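Long-range contact in FeeM (Uncultured bacterium, PDB 2G0B), which probably joins a fatty acyl chain, delivered by an acyl carrier protein, to the amino group of tyrosine to make N-acyl amino acids: residues T134-L139 with L177-W182. Residues are numbered along the deposited sequence; the frame is centred on the assembly and turned at random.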
loop_
_atom_site.group_PDB
_atom_site.type_symbol
_atom_site.label_atom_id
_atom_site.label_comp_id
_atom_site.label_asym_id
_atom_site.label_seq_id
_atom_site.Cartn_x
_atom_site.Cartn_y
_atom_site.Cartn_z
ATOM N N THR A 134 -14.032 -1.184 -7.463
ATOM C CA THR A 134 -13.376 -0.933 -8.758
ATOM C C THR A 134 -13.330 -2.207 -9.638
ATOM O O THR A 134 -12.982 -2.142 -10.821
ATOM C CB THR A 134 -11.923 -0.381 -8.524
ATOM O OG1 THR A 134 -11.952 0.626 -7.515
ATOM C CG2 THR A 134 -11.405 0.389 -9.723
ATOM N N HIS A 135 -13.703 -3.346 -9.047
ATOM C CA HIS A 135 -13.657 -4.661 -9.704
ATOM C C HIS A 135 -12.249 -5.040 -10.126
ATOM O O HIS A 135 -12.038 -5.594 -11.202
ATOM C CB HIS A 135 -14.641 -4.748 -10.878
ATOM C CG HIS A 135 -16.052 -4.417 -10.511
ATOM N ND1 HIS A 135 -16.690 -4.977 -9.424
ATOM C CD2 HIS A 135 -16.953 -3.588 -11.089
ATOM C CE1 HIS A 135 -17.922 -4.505 -9.347
ATOM N NE2 HIS A 135 -18.108 -3.662 -10.348
ATOM N N ILE A 136 -11.288 -4.726 -9.259
ATOM C CA ILE A 136 -9.883 -5.054 -9.478
ATOM C C ILE A 136 -9.685 -6.564 -9.365
ATOM O O ILE A 136 -10.290 -7.212 -8.506
ATOM C CB ILE A 136 -8.996 -4.285 -8.442
ATOM C CG1 ILE A 136 -8.867 -2.811 -8.839
ATOM C CG2 ILE A 136 -7.611 -4.925 -8.294
ATOM C CD1 ILE A 136 -8.506 -1.894 -7.699
ATOM N N ASP A 137 -8.881 -7.124 -10.260
ATOM C CA ASP A 137 -8.559 -8.550 -10.211
ATOM C C ASP A 137 -7.383 -8.845 -9.267
ATOM O O ASP A 137 -7.531 -9.594 -8.300
ATOM C CB ASP A 137 -8.266 -9.092 -11.615
ATOM C CG ASP A 137 -9.499 -9.130 -12.491
ATOM O OD1 ASP A 137 -10.520 -9.718 -12.063
ATOM O OD2 ASP A 137 -9.544 -8.599 -13.621
ATOM N N TYR A 138 -6.224 -8.254 -9.551
ATOM C CA TYR A 138 -5.034 -8.484 -8.734
ATOM C C TYR A 138 -4.518 -7.233 -8.041
ATOM O O TYR A 138 -4.251 -6.214 -8.683
ATOM C CB TYR A 138 -3.930 -9.137 -9.556
ATOM C CG TYR A 138 -4.192 -10.593 -9.844
ATOM C CD1 TYR A 138 -4.711 -11.002 -11.068
ATOM C CD2 TYR A 138 -3.934 -11.563 -8.887
ATOM C CE1 TYR A 138 -4.959 -12.346 -11.326
ATOM C CE2 TYR A 138 -4.175 -12.902 -9.136
ATOM C CZ TYR A 138 -4.681 -13.289 -10.348
ATOM O OH TYR A 138 -4.914 -14.619 -10.579
ATOM N N LEU A 139 -4.397 -7.321 -6.721
ATOM C CA LEU A 139 -3.835 -6.259 -5.910
ATOM C C LEU A 139 -2.360 -6.558 -5.663
ATOM O O LEU A 139 -2.029 -7.495 -4.963
ATOM C CB LEU A 139 -4.585 -6.189 -4.586
ATOM C CG LEU A 139 -4.900 -4.840 -3.966
ATOM C CD1 LEU A 139 -5.290 -3.830 -5.006
ATOM C CD2 LEU A 139 -6.013 -5.012 -2.978
ATOM N N LEU A 177 -2.531 -10.440 -4.697
ATOM C CA LEU A 177 -3.712 -11.125 -4.170
ATOM C C LEU A 177 -4.884 -11.062 -5.160
ATOM O O LEU A 177 -5.212 -9.987 -5.687
ATOM C CB LEU A 177 -4.119 -10.535 -2.814
ATOM C CG LEU A 177 -5.550 -10.772 -2.314
ATOM C CD1 LEU A 177 -5.722 -12.184 -1.772
ATOM C CD2 LEU A 177 -5.917 -9.754 -1.272
ATOM N N TYR A 178 -5.501 -12.217 -5.421
ATOM C CA TYR A 178 -6.692 -12.265 -6.260
ATOM C C TYR A 178 -7.921 -11.827 -5.469
ATOM O O TYR A 178 -8.490 -12.610 -4.707
ATOM C CB TYR A 178 -6.900 -13.664 -6.839
ATOM C CG TYR A 178 -7.970 -13.718 -7.909
ATOM C CD1 TYR A 178 -7.909 -12.884 -9.025
ATOM C CD2 TYR A 178 -9.048 -14.581 -7.796
ATOM C CE1 TYR A 178 -8.893 -12.917 -10.004
ATOM C CE2 TYR A 178 -10.038 -14.626 -8.770
ATOM C CZ TYR A 178 -9.955 -13.791 -9.874
ATOM O OH TYR A 178 -10.932 -13.834 -10.849
ATOM N N VAL A 179 -8.324 -10.576 -5.668
ATOM C CA VAL A 179 -9.410 -9.960 -4.891
ATOM C C VAL A 179 -10.806 -10.662 -4.965
ATOM O O VAL A 179 -11.424 -10.880 -3.921
ATOM C CB VAL A 179 -9.503 -8.409 -5.130
ATOM C CG1 VAL A 179 -10.585 -7.784 -4.266
ATOM C CG2 VAL A 179 -8.164 -7.750 -4.844
ATOM N N PRO A 180 -11.286 -11.032 -6.168
ATOM C CA PRO A 180 -12.582 -11.718 -6.301
ATOM C C PRO A 180 -12.798 -12.955 -5.412
ATOM O O PRO A 180 -13.944 -13.292 -5.149
ATOM C CB PRO A 180 -12.609 -12.106 -7.772
ATOM C CG PRO A 180 -11.857 -11.049 -8.419
ATOM C CD PRO A 180 -10.705 -10.759 -7.499
ATOM N N GLU A 181 -11.735 -13.635 -5.002
ATOM C CA GLU A 181 -11.859 -14.667 -3.962
ATOM C C GLU A 181 -10.735 -14.561 -2.925
ATOM O O GLU A 181 -9.980 -15.514 -2.704
ATOM C CB GLU A 181 -11.970 -16.104 -4.540
ATOM C CG GLU A 181 -11.810 -16.242 -6.048
ATOM C CD GLU A 181 -10.898 -17.403 -6.443
ATOM O OE1 GLU A 181 -11.315 -18.238 -7.289
ATOM O OE2 GLU A 181 -9.758 -17.483 -5.915
ATOM N N TRP A 182 -10.665 -13.395 -2.277
ATOM C CA TRP A 182 -9.639 -13.095 -1.283
ATOM C C TRP A 182 -9.713 -13.980 -0.039
ATOM O O TRP A 182 -8.690 -14.267 0.579
ATOM C CB TRP A 182 -9.677 -11.602 -0.887
ATOM C CG TRP A 182 -10.977 -11.143 -0.218
ATOM C CD1 TRP A 182 -12.038 -10.541 -0.824
ATOM C CD2 TRP A 182 -11.307 -11.214 1.174
ATOM N NE1 TRP A 182 -13.015 -10.250 0.096
ATOM C CE2 TRP A 182 -12.591 -10.653 1.332
ATOM C CE3 TRP A 182 -10.645 -11.700 2.314
ATOM C CZ2 TRP A 182 -13.239 -10.578 2.580
ATOM C CZ3 TRP A 182 -11.290 -11.625 3.557
ATOM C CH2 TRP A 182 -12.571 -11.066 3.674
#
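An antiparallel strand pair at the point where one strand begins and its neighbour ends makes this contact, in the mixed sheet of an acetyltransferase-like fold. Strand 138-143 follows helix 121-133 after a short turn in which His135 takes positive phi, while strand 170-178 runs out into a 3-10 turn. Leu139 and Leu177 form a hydrogen-bonded pair: Leu139 N reaches Leu177 O at 3.0 Å, nearly straight (169°) and in the carbonyl plane, whereas Leu177 N approaches Leu139 O from above that carbonyl's plane. One residue beyond the bridges, Val179 N donates to Asp137 O at 2.9 Å, almost along the C=O axis, so pairing persists as the second chain turns into its 3-10 segment.

Tyr138 and Tyr178 are the non-hydrogen-bonded pair, and their rings meet on one face of the sheet. CG of Tyr178 is anti to its backbone N (chi1 -170°), that of Tyr138 anti to its carbonyl carbon, so the side chains cross obliquely. CD1 of Tyr178 sits over the rim of one face of the Tyr138 ring, 3.5 Å from CZ, with the planes inclined at 44°. Tyr138 also stacks with Trp87. Pro180 CD lies over the centre of the Tyr178 ring and 3.5 Å from Asp137 O, while the Asp137 carboxylate, beside that ring, accepts a hydrogen bond from Lys93 N through OD2.

The other face carries Leu139 and Leu177. Val179, directed toward the first chain, brings CG2 to 3.9 Å from Leu139 CB, and both residues pack on Ala131 of helix 121-133. Leu177 lines the product pocket, its side chain about 4 Å from the bound N-dodecanoyl-L-tyrosine.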